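Long-range contacts in magnesium-protoporphyrin O-methyltransferase (Synechocystis sp., PDB 4QDJ), which transfers a methyl group from S-adenosyl-L-methionine to Mg-protoporphyrin IX, yielding the 13-monomethyl ester on the pathway to chlorophyll: residues Leu137-Thr142 and Arg189-His193; Glu195-Arg199 and Ser222-Glu226; Ile149-Ala153 and Ile201-Phe207; Leu64-Ala69 and Lys127-Cys133. The contacts are given in a common frame with arbitrary orientation. Where two conformers were deposited one is given. Numbering follows the deposited sequence.

Contact 1. Residues Leu137-Thr142 and Arg189-His193. With SAM (S-adenosylmethionine), chain B.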
# COMPACT_ATOMS: atom_id res chain seq x y z
N LEU A 137 0.23 0.03 7.14
CA LEU A 137 -0.14 -0.39 8.49
C LEU A 137 0.94 -0.09 9.53
O LEU A 137 0.66 -0.03 10.72
CB LEU A 137 -0.48 -1.89 8.51
CG LEU A 137 -1.68 -2.30 7.65
CD1 LEU A 137 -1.87 -3.81 7.69
CD2 LEU A 137 -2.95 -1.59 8.12
N ILE A 138 2.16 0.11 9.06
CA ILE A 138 3.29 0.45 9.93
C ILE A 138 3.05 1.76 10.70
O ILE A 138 3.69 2.00 11.73
CB ILE A 138 4.60 0.53 9.12
CG1 ILE A 138 5.82 0.62 10.04
CG2 ILE A 138 4.56 1.69 8.12
CD1 ILE A 138 7.15 0.60 9.32
N HIS A 139 2.13 2.58 10.21
CA HIS A 139 1.87 3.88 10.82
C HIS A 139 0.82 3.84 11.93
O HIS A 139 0.49 4.87 12.51
CB HIS A 139 1.45 4.90 9.76
CG HIS A 139 2.48 5.13 8.70
ND1 HIS A 139 3.66 5.78 8.95
CD2 HIS A 139 2.50 4.79 7.39
CE1 HIS A 139 4.38 5.84 7.84
NE2 HIS A 139 3.69 5.24 6.88
N TYR A 140 0.31 2.65 12.23
CA TYR A 140 -0.78 2.52 13.19
C TYR A 140 -0.56 1.37 14.17
O TYR A 140 0.02 0.35 13.81
CB TYR A 140 -2.11 2.33 12.45
CG TYR A 140 -2.42 3.48 11.51
CD1 TYR A 140 -3.03 4.63 11.99
CD2 TYR A 140 -2.09 3.42 10.17
CE1 TYR A 140 -3.32 5.69 11.14
CE2 TYR A 140 -2.37 4.47 9.31
CZ TYR A 140 -2.98 5.60 9.81
OH TYR A 140 -3.26 6.65 8.97
N PRO A 141 -1.03 1.54 15.42
CA PRO A 141 -0.98 0.45 16.40
C PRO A 141 -1.90 -0.70 15.99
O PRO A 141 -2.80 -0.49 15.18
CB PRO A 141 -1.47 1.11 17.69
CG PRO A 141 -2.30 2.26 17.23
CD PRO A 141 -1.65 2.75 15.97
N THR A 142 -1.67 -1.88 16.55
CA THR A 142 -2.37 -3.10 16.13
C THR A 142 -3.90 -2.98 16.19
O THR A 142 -4.59 -3.48 15.30
CB THR A 142 -1.91 -4.32 16.95
OG1 THR A 142 -0.48 -4.45 16.85
CG2 THR A 142 -2.55 -5.59 16.42
N ARG A 189 4.46 6.95 15.72
CA ARG A 189 5.57 6.84 14.78
C ARG A 189 5.45 5.58 13.91
O ARG A 189 4.54 5.48 13.09
CB ARG A 189 6.91 6.85 15.53
CG ARG A 189 6.97 5.96 16.77
CD ARG A 189 8.39 5.47 17.03
NE ARG A 189 9.03 4.96 15.82
CZ ARG A 189 9.96 5.61 15.13
NH1 ARG A 189 10.36 6.81 15.52
NH2 ARG A 189 10.48 5.07 14.04
N ALA A 190 6.37 4.65 14.08
CA ALA A 190 6.32 3.37 13.37
C ALA A 190 5.90 2.26 14.33
O ALA A 190 6.26 2.26 15.50
CB ALA A 190 7.67 3.06 12.75
N TYR A 191 5.12 1.31 13.81
CA TYR A 191 4.64 0.20 14.62
C TYR A 191 4.94 -1.13 13.95
O TYR A 191 4.75 -1.28 12.74
CB TYR A 191 3.13 0.32 14.85
CG TYR A 191 2.71 1.55 15.62
CD1 TYR A 191 2.46 2.75 14.96
CD2 TYR A 191 2.56 1.52 17.00
CE1 TYR A 191 2.07 3.88 15.65
CE2 TYR A 191 2.18 2.65 17.70
CZ TYR A 191 1.93 3.82 17.02
OH TYR A 191 1.55 4.95 17.72
N GLN A 192 5.41 -2.09 14.74
CA GLN A 192 5.55 -3.46 14.27
C GLN A 192 4.30 -4.23 14.65
O GLN A 192 3.65 -3.92 15.65
CB GLN A 192 6.78 -4.12 14.90
CG GLN A 192 8.11 -3.59 14.40
CD GLN A 192 9.29 -4.29 15.04
OE1 GLN A 192 9.15 -4.96 16.07
NE2 GLN A 192 10.47 -4.16 14.44
N HIS A 193 3.95 -5.23 13.85
CA HIS A 193 2.80 -6.07 14.13
C HIS A 193 3.20 -7.53 14.14
O HIS A 193 3.99 -7.96 13.30
CB HIS A 193 1.69 -5.83 13.10
CG HIS A 193 1.22 -4.42 13.04
ND1 HIS A 193 0.48 -3.84 14.05
CD2 HIS A 193 1.39 -3.46 12.10
CE1 HIS A 193 0.21 -2.58 13.73
NE2 HIS A 193 0.75 -2.33 12.55
N SAM B . 1.72 1.92 -0.44
CA SAM B . 2.67 2.87 -1.02
C SAM B . 3.92 2.15 -1.49
O SAM B . 4.27 1.08 -0.98
OXT SAM B . 4.61 2.61 -2.40
CB SAM B . 3.02 4.00 -0.06
CG SAM B . 3.63 3.61 1.29
SD SAM B . 4.08 5.07 2.28
CE SAM B . 5.27 4.36 3.45
C5' SAM B . 2.64 5.19 3.36
C4' SAM B . 1.49 5.92 2.67
O4' SAM B . 0.28 5.57 3.33
C3' SAM B . 1.61 7.43 2.75
O3' SAM B . 1.50 7.96 1.45
C2' SAM B . 0.43 7.87 3.58
O2' SAM B . -0.11 9.10 3.13
C1' SAM B . -0.54 6.71 3.39
N9 SAM B . -1.52 6.58 4.47
C8 SAM B . -1.29 6.61 5.81
N7 SAM B . -2.48 6.45 6.45
C5 SAM B . -3.45 6.31 5.52
C6 SAM B . -4.82 6.12 5.61
N6 SAM B . -5.40 6.05 6.81
N1 SAM B . -5.57 6.02 4.46
C2 SAM B . -4.96 6.09 3.23
N3 SAM B . -3.60 6.29 3.14
C4 SAM B . -2.86 6.39 4.27
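Three hydrogen bonds join the turn 137-142 to the extended segment 189-193, and His-193 makes two of them. His-193 NE2 donates to Leu-137 O (2.9 Å, nearly straight at 165°), so that nitrogen carries the proton, while His-193 ND1 lies 3.0 Å from Thr-142 OG1 in a bond whose donor may be either partner. The imidazole thus spans the loop edge-on, from the start of the 3-10 turn 137-139 to the first turn of helix 142-155. The third bond is between backbones: Tyr-191 N donates to Ile-138 O at a short 2.6 Å. Beside it, Ala-190 CA lies 3.4 Å from Ile-138 O in a CA-H...O contact.

Apolar contacts fill in around these bonds. Pro-141 sits over one face of the Tyr-191 ring in a CH-pi contact, its CD 4.0 Å from the ring centroid, and Ile-138 CG1 meets Ala-190 CB at 4.1 Å.

Two side chains whose CA-to-CB bonds point away from 189-193 face SAM. Tyr-140 OH donates to SAM N7 at 2.6 Å, and His-139 NE2 approaches SAM C5' to 3.7 Å; Phe-16 of helix 8-16 packs against the His-139 ring. The phenol hydroxyl is thus the donor and the adenine ring nitrogen the acceptor, and the bonds from His-193 and Tyr-191 hold the Leu-137 and Ile-138 carbonyls of the turn that carries Tyr-140, which probably helps to fix the turn.

Contact 2. Residues Glu195-Arg199 and Ser222-Glu226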
# COMPACT_ATOMS: atom_id res chain seq x y z
N GLU A 195 2.86 -11.26 13.26
CA GLU A 195 2.25 -12.00 12.16
C GLU A 195 1.05 -12.81 12.65
O GLU A 195 0.05 -12.94 11.94
CB GLU A 195 3.27 -12.91 11.46
CG GLU A 195 2.65 -13.81 10.41
CD GLU A 195 3.67 -14.39 9.44
OE1 GLU A 195 4.78 -13.81 9.32
OE2 GLU A 195 3.37 -15.42 8.81
N ALA A 196 1.14 -13.33 13.87
CA ALA A 196 0.04 -14.09 14.45
C ALA A 196 -1.21 -13.22 14.59
O ALA A 196 -2.32 -13.68 14.36
CB ALA A 196 0.45 -14.67 15.81
N ASP A 197 -1.01 -11.95 14.95
CA ASP A 197 -2.12 -11.01 15.08
C ASP A 197 -2.73 -10.70 13.71
O ASP A 197 -3.95 -10.68 13.57
CB ASP A 197 -1.67 -9.71 15.75
CG ASP A 197 -1.34 -9.90 17.22
OD1 ASP A 197 -1.72 -10.94 17.80
OD2 ASP A 197 -0.70 -9.00 17.81
N ILE A 198 -1.88 -10.44 12.72
CA ILE A 198 -2.35 -10.13 11.38
C ILE A 198 -3.12 -11.30 10.77
O ILE A 198 -4.18 -11.12 10.18
CB ILE A 198 -1.19 -9.73 10.45
CG1 ILE A 198 -0.44 -8.51 11.01
CG2 ILE A 198 -1.70 -9.42 9.04
CD1 ILE A 198 -1.31 -7.27 11.13
N ARG A 199 -2.59 -12.51 10.94
CA ARG A 199 -3.26 -13.71 10.44
C ARG A 199 -4.60 -13.94 11.13
O ARG A 199 -5.56 -14.39 10.50
CB ARG A 199 -2.37 -14.94 10.59
CG ARG A 199 -1.22 -15.02 9.60
CD ARG A 199 -0.38 -16.26 9.86
NE ARG A 199 0.72 -16.40 8.91
CZ ARG A 199 0.75 -17.30 7.93
NH1 ARG A 199 -0.26 -18.13 7.75
NH2 ARG A 199 1.81 -17.35 7.12
N SER A 222 9.87 -5.94 5.44
CA SER A 222 8.47 -5.97 5.04
C SER A 222 8.00 -7.39 4.79
O SER A 222 8.44 -8.05 3.85
CB SER A 222 8.26 -5.11 3.79
OG SER A 222 6.88 -4.89 3.56
N ARG A 223 7.10 -7.85 5.65
CA ARG A 223 6.47 -9.16 5.51
C ARG A 223 5.22 -9.00 4.66
O ARG A 223 4.38 -8.16 4.94
CB ARG A 223 6.10 -9.70 6.89
CG ARG A 223 5.35 -11.02 6.89
CD ARG A 223 6.22 -12.16 6.38
NE ARG A 223 5.63 -13.45 6.74
CZ ARG A 223 5.68 -14.54 5.97
NH1 ARG A 223 6.28 -14.50 4.79
NH2 ARG A 223 5.12 -15.67 6.38
N ILE A 224 5.11 -9.81 3.61
CA ILE A 224 3.99 -9.69 2.67
C ILE A 224 3.08 -10.91 2.77
O ILE A 224 3.54 -12.04 2.69
CB ILE A 224 4.50 -9.56 1.22
CG1 ILE A 224 5.68 -8.60 1.15
CG2 ILE A 224 3.37 -9.11 0.30
CD1 ILE A 224 6.41 -8.62 -0.18
N LEU A 225 1.78 -10.67 2.94
CA LEU A 225 0.80 -11.75 2.99
C LEU A 225 -0.25 -11.59 1.90
O LEU A 225 -0.83 -10.52 1.76
CB LEU A 225 0.10 -11.80 4.35
CG LEU A 225 0.97 -11.98 5.59
CD1 LEU A 225 0.11 -11.99 6.84
CD2 LEU A 225 1.79 -13.27 5.50
N GLU A 226 -0.48 -12.66 1.15
CA GLU A 226 -1.61 -12.71 0.23
C GLU A 226 -2.72 -13.49 0.91
O GLU A 226 -2.54 -14.65 1.27
CB GLU A 226 -1.22 -13.40 -1.08
CG GLU A 226 -2.38 -13.55 -2.06
CD GLU A 226 -2.02 -14.39 -3.27
OE1 GLU A 226 -1.35 -15.43 -3.10
OE2 GLU A 226 -2.41 -14.02 -4.39
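Glu-195, in the first turn of helix 195-204, extends through chi1 and chi2 both in t and so carries its carboxylate across to strand 221-229. There it meets the guanidinium of Arg-223 in a two-pronged salt bridge: Arg-223 NE donates to Glu-195 OE1 at 2.7 Å and Arg-223 NH2 to Glu-195 OE2 at 3.0 Å, both at 164°. Arg-223 reaches this position by bending at chi2 (p). Arg-199, one helical turn on, leaves its backbone with chi1 m and runs straight through chi2 and chi3 in t, bringing NE to 2.8 Å and NH2 to 3.0 Å from Glu-195 OE2. One carboxylate therefore serves two arginines in a salt-bridge network, which offsets the closeness of Arg-199 NH2 and Arg-223 NH2, 3.8 Å apart. Beneath the charges, Leu-225 in the mt rotamer puts CD1 3.8 Å from Ile-198 CG2, whereas the CD1 end of Ile-198 (mm) leads away from the strand.

Helix and strand run nearly parallel, their short axes 24° apart and 11.0 Å at closest approach, as when a helix packs on a sheet. Phe-164 of strand 159-164 adjoins Ile-198, Arg-223 and Leu-225, and Ile-209 of edge strand 207-216 touches Arg-199. Across the sheet, Ile-224 faces Thr-47 and Trp-54 of helix 35-58.

Contact 3. Residues Ile149-Ala153 and Ile201-Phe207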
# COMPACT_ATOMS: atom_id res chain seq x y z
N ILE A 149 -7.75 -3.28 8.52
CA ILE A 149 -7.77 -4.54 7.78
C ILE A 149 -9.19 -5.04 7.57
O ILE A 149 -9.54 -5.50 6.49
CB ILE A 149 -6.92 -5.61 8.48
CG1 ILE A 149 -5.44 -5.23 8.43
CG2 ILE A 149 -7.12 -6.97 7.83
CD1 ILE A 149 -4.55 -6.10 9.29
N SER A 150 -10.01 -4.94 8.61
CA SER A 150 -11.40 -5.38 8.52
C SER A 150 -12.17 -4.57 7.48
O SER A 150 -12.98 -5.12 6.74
CB SER A 150 -12.08 -5.29 9.89
OG SER A 150 -11.49 -6.19 10.81
N HIS A 151 -11.90 -3.27 7.41
CA HIS A 151 -12.57 -2.45 6.42
C HIS A 151 -12.11 -2.80 5.01
O HIS A 151 -12.92 -2.92 4.09
CB HIS A 151 -12.36 -0.96 6.67
CG HIS A 151 -13.11 -0.09 5.71
ND1 HIS A 151 -14.47 0.13 5.82
CD2 HIS A 151 -12.71 0.58 4.61
CE1 HIS A 151 -14.86 0.91 4.83
NE2 HIS A 151 -13.82 1.20 4.08
N LEU A 152 -10.80 -2.96 4.83
CA LEU A 152 -10.25 -3.33 3.54
C LEU A 152 -10.79 -4.68 3.09
O LEU A 152 -11.09 -4.88 1.91
CB LEU A 152 -8.72 -3.37 3.60
CG LEU A 152 -8.03 -2.02 3.79
CD1 LEU A 152 -6.53 -2.21 3.93
CD2 LEU A 152 -8.34 -1.08 2.62
N ALA A 153 -10.93 -5.60 4.04
CA ALA A 153 -11.47 -6.93 3.74
C ALA A 153 -12.89 -6.83 3.19
O ALA A 153 -13.28 -7.59 2.31
CB ALA A 153 -11.44 -7.80 4.99
N ILE A 201 -6.60 -11.58 12.46
CA ILE A 201 -7.52 -10.58 11.94
C ILE A 201 -8.03 -10.97 10.56
O ILE A 201 -9.22 -10.84 10.27
CB ILE A 201 -6.86 -9.19 11.89
CG1 ILE A 201 -6.44 -8.75 13.29
CG2 ILE A 201 -7.80 -8.16 11.27
CD1 ILE A 201 -5.40 -7.65 13.30
N LEU A 202 -7.13 -11.45 9.71
CA LEU A 202 -7.52 -11.90 8.38
C LEU A 202 -8.48 -13.09 8.46
O LEU A 202 -9.47 -13.15 7.74
CB LEU A 202 -6.28 -12.25 7.55
CG LEU A 202 -5.46 -11.05 7.08
CD1 LEU A 202 -4.11 -11.48 6.52
CD2 LEU A 202 -6.24 -10.24 6.04
N GLY A 203 -8.17 -14.03 9.35
CA GLY A 203 -9.02 -15.19 9.57
C GLY A 203 -10.40 -14.80 10.07
O GLY A 203 -11.41 -15.37 9.65
N ASP A 204 -10.45 -13.83 10.97
CA ASP A 204 -11.72 -13.34 11.52
C ASP A 204 -12.60 -12.73 10.43
O ASP A 204 -13.82 -12.73 10.54
CB ASP A 204 -11.48 -12.31 12.62
CG ASP A 204 -10.94 -12.93 13.90
OD1 ASP A 204 -11.06 -14.16 14.07
OD2 ASP A 204 -10.40 -12.18 14.74
N ASN A 205 -11.96 -12.22 9.38
CA ASN A 205 -12.69 -11.60 8.27
C ASN A 205 -12.96 -12.56 7.11
O ASN A 205 -13.45 -12.14 6.06
CB ASN A 205 -11.95 -10.36 7.78
CG ASN A 205 -12.12 -9.18 8.71
OD1 ASN A 205 -13.13 -8.48 8.67
ND2 ASN A 205 -11.12 -8.95 9.57
N GLY A 206 -12.65 -13.83 7.31
CA GLY A 206 -12.99 -14.86 6.35
C GLY A 206 -11.94 -15.10 5.28
O GLY A 206 -12.25 -15.60 4.20
N PHE A 207 -10.70 -14.76 5.59
CA PHE A 207 -9.60 -14.93 4.64
C PHE A 207 -8.58 -15.96 5.11
O PHE A 207 -8.25 -16.02 6.30
CB PHE A 207 -8.89 -13.60 4.38
CG PHE A 207 -9.67 -12.65 3.51
CD1 PHE A 207 -10.77 -11.97 4.02
CD2 PHE A 207 -9.29 -12.42 2.20
CE1 PHE A 207 -11.48 -11.09 3.22
CE2 PHE A 207 -10.00 -11.54 1.40
CZ PHE A 207 -11.10 -10.88 1.91
O HOH W 1 -14.61 -7.30 6.72
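Ile-149 opens the interface between helix 142-155 and the end of helix 195-204. Its CG2 fits between two side chains of the second helix, 3.7 Å from Ile-201 CG2 and 3.8 Å from Leu-202 CD2, in an apolar patch.

At Ser-150 the contact turns polar. Asn-205 ND2 donates to Ser-150 OG at 3.0 Å and also to the carbonyl oxygen of Ile-201 in the last turn of helix 195-204 at 2.8 Å, so the amide group uses both hydrogens at once. Its other end is engaged as well: a water donates to Asn-205 OD1 and to Ser-150 O, 2.7 Å from each, forming a bridge from the side chain to the backbone of the first helix.

One turn beyond Ile-149, Ala-153 is small enough for close approach, its CB lying 3.8 Å from Asn-205 CB and 3.7 Å from Phe-207 CE1. Phe-207 gets there because a Schellman motif ends helix 195-204: Phe-207 N bonds to Leu-202 O at 3.0 Å and Gly-206 N to Gly-203 O at 3.1 Å. Gly-206, the C' residue, has positive phi, and a side chain there would jam against the preceding carbonyl.

The chain then enters edge strand 207-216. Both helices lie on one face of the sheet: Ile-149 and Leu-202 rest on Leu-162 of strand 159-164, and Leu-202 and Phe-207 on Ala-227 of strand 221-229.

Contact 4. Residues Leu64-Ala69 and Lys127-Cys133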
# COMPACT_ATOMS: atom_id res chain seq x y z
N LEU A 64 -8.30 -6.64 -14.48
CA LEU A 64 -8.61 -6.94 -13.09
C LEU A 64 -8.85 -5.67 -12.28
O LEU A 64 -8.07 -4.72 -12.36
CB LEU A 64 -7.48 -7.75 -12.45
CG LEU A 64 -7.79 -8.41 -11.11
CD1 LEU A 64 -8.79 -9.54 -11.29
CD2 LEU A 64 -6.51 -8.92 -10.45
N LEU A 65 -9.92 -5.64 -11.49
CA LEU A 65 -10.20 -4.49 -10.64
C LEU A 65 -9.38 -4.56 -9.36
O LEU A 65 -9.55 -5.46 -8.54
CB LEU A 65 -11.69 -4.39 -10.31
CG LEU A 65 -12.50 -3.47 -11.23
CD1 LEU A 65 -12.63 -4.09 -12.62
CD2 LEU A 65 -13.87 -3.18 -10.64
N VAL A 66 -8.48 -3.59 -9.20
CA VAL A 66 -7.56 -3.56 -8.07
C VAL A 66 -7.66 -2.25 -7.30
O VAL A 66 -7.64 -1.17 -7.89
CB VAL A 66 -6.10 -3.73 -8.56
CG1 VAL A 66 -5.13 -3.66 -7.38
CG2 VAL A 66 -5.94 -5.04 -9.32
N CYS A 67 -7.79 -2.36 -5.99
CA CYS A 67 -7.73 -1.20 -5.11
C CYS A 67 -6.35 -1.11 -4.47
O CYS A 67 -5.90 -2.07 -3.84
CB CYS A 67 -8.81 -1.30 -4.02
SG CYS A 67 -8.70 -0.05 -2.71
N ASP A 68 -5.68 0.02 -4.65
CA ASP A 68 -4.39 0.28 -4.04
C ASP A 68 -4.59 1.32 -2.94
O ASP A 68 -4.60 2.53 -3.21
CB ASP A 68 -3.39 0.78 -5.09
CG ASP A 68 -1.97 0.89 -4.57
OD1 ASP A 68 -1.70 0.51 -3.41
OD2 ASP A 68 -1.10 1.36 -5.34
N ALA A 69 -4.77 0.85 -1.71
CA ALA A 69 -5.10 1.71 -0.58
C ALA A 69 -3.84 2.22 0.12
O ALA A 69 -3.03 1.44 0.61
CB ALA A 69 -5.98 0.96 0.40
N LYS A 127 -16.58 -2.38 -4.42
CA LYS A 127 -16.06 -3.75 -4.35
C LYS A 127 -14.99 -3.98 -5.42
O LYS A 127 -15.11 -3.51 -6.55
CB LYS A 127 -17.19 -4.76 -4.52
CG LYS A 127 -18.26 -4.70 -3.43
CD LYS A 127 -17.71 -5.15 -2.08
CE LYS A 127 -18.80 -5.19 -1.02
NZ LYS A 127 -19.41 -3.86 -0.79
N TYR A 128 -13.95 -4.72 -5.05
CA TYR A 128 -12.83 -5.00 -5.94
C TYR A 128 -12.51 -6.48 -5.89
O TYR A 128 -12.78 -7.15 -4.89
CB TYR A 128 -11.59 -4.23 -5.48
CG TYR A 128 -11.77 -2.73 -5.47
CD1 TYR A 128 -12.29 -2.08 -4.36
CD2 TYR A 128 -11.41 -1.96 -6.57
CE1 TYR A 128 -12.46 -0.71 -4.35
CE2 TYR A 128 -11.57 -0.60 -6.57
CZ TYR A 128 -12.09 0.03 -5.46
OH TYR A 128 -12.25 1.39 -5.47
N ASP A 129 -11.92 -7.01 -6.96
CA ASP A 129 -11.40 -8.37 -6.91
C ASP A 129 -10.27 -8.44 -5.89
O ASP A 129 -10.26 -9.29 -5.01
CB ASP A 129 -10.89 -8.82 -8.27
CG ASP A 129 -10.24 -10.20 -8.22
OD1 ASP A 129 -9.02 -10.28 -7.91
OD2 ASP A 129 -10.94 -11.20 -8.47
N THR A 130 -9.32 -7.52 -6.03
CA THR A 130 -8.12 -7.51 -5.22
C THR A 130 -7.91 -6.16 -4.55
O THR A 130 -7.99 -5.12 -5.20
CB THR A 130 -6.88 -7.87 -6.07
OG1 THR A 130 -6.98 -9.23 -6.51
CG2 THR A 130 -5.60 -7.69 -5.28
N VAL A 131 -7.68 -6.18 -3.25
CA VAL A 131 -7.35 -4.98 -2.50
C VAL A 131 -5.93 -5.12 -1.96
O VAL A 131 -5.56 -6.16 -1.43
CB VAL A 131 -8.34 -4.75 -1.34
CG1 VAL A 131 -7.96 -3.52 -0.53
CG2 VAL A 131 -9.76 -4.62 -1.87
N ILE A 132 -5.13 -4.07 -2.13
CA ILE A 132 -3.73 -4.11 -1.73
C ILE A 132 -3.39 -2.94 -0.82
O ILE A 132 -3.76 -1.80 -1.10
CB ILE A 132 -2.79 -4.10 -2.96
CG1 ILE A 132 -3.19 -5.18 -3.96
CG2 ILE A 132 -1.34 -4.28 -2.52
CD1 ILE A 132 -2.37 -5.17 -5.23
N CYS A 133 -2.67 -3.22 0.26
CA CYS A 133 -2.25 -2.18 1.19
C CYS A 133 -0.82 -2.45 1.63
O CYS A 133 -0.58 -3.28 2.51
CB CYS A 133 -3.19 -2.15 2.39
SG CYS A 133 -2.92 -0.79 3.54
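Strands 65-69 and 130-133 are parallel neighbours in the sheet, and four regular hydrogen bonds and one weak one join their segments in the alternating pattern of a parallel pair. Leu-65 O accepts from Thr-130 N at 3.3 Å, with a weak second bond from Asp-129 N at 3.2 Å, where the chain turns a corner. Next, Cys-67 N donates to Thr-130 O at 2.9 Å, Cys-67 O accepts from Ile-132 N at 2.7 Å, and Ala-69 N donates to Ile-132 O at 2.9 Å. Val-66 and Asp-68 instead direct their backbone polar groups to strand 86-91 on the other side, bonding with Leu-86, Tyr-88 and Ser-90.

Three polar side chains have partners of their own. Thr-130 OG1 donates to Asp-129 OD1 at 2.7 Å and accepts from Arg-159, Asp-129 forms a salt bridge with Arg-158, and Asp-68 OD2 bonds to Ser-77; the Asp-68 side chain comes to about 5 Å from SAM at the nearest atoms.

On the face of Cys-67 and Val-131, the Tyr-128 ring covers Cys-67: CB stands 3.4 Å from the ring centroid in a CH-pi contact, with SG 4.4 Å from it. On the other face, Val-66 CG1 meets Ile-132 CD1 at 3.8 Å.

These are central strands of a class I methyltransferase Rossmann-like sheet. Leu-80 of helix 77-82 packs on Val-66 and Ile-132, and Leu-152 of helix 142-155 on Ala-69, Val-131 and Cys-133 across the sheet.

In the fold
The chain closes contact 4 first, within the parallel core of the mixed sheet (strand order 3-2-1-4-5-7-6). From strand 130-133 it runs within a few residues into the turn of contact 1 and on into helix 142-155 of contact 3. Contact 1 closes before contact 2 opens, whereas the segments of contact 3 alternate with those of both. The centres of contacts 4 and 1 lie about 22 Å apart, on opposite sides of the chain's centre. Contact 3 bridges this span, with Leu-152 against Cys-133 and Ile-149 against Leu-137. Contacts 2 and 3, centres about 12 Å apart, share helix 195-204; contact 2 also touches contact 1 through Ile-198 and His-193. Continuous packing thus connects sheet and helices to the SAM pocket.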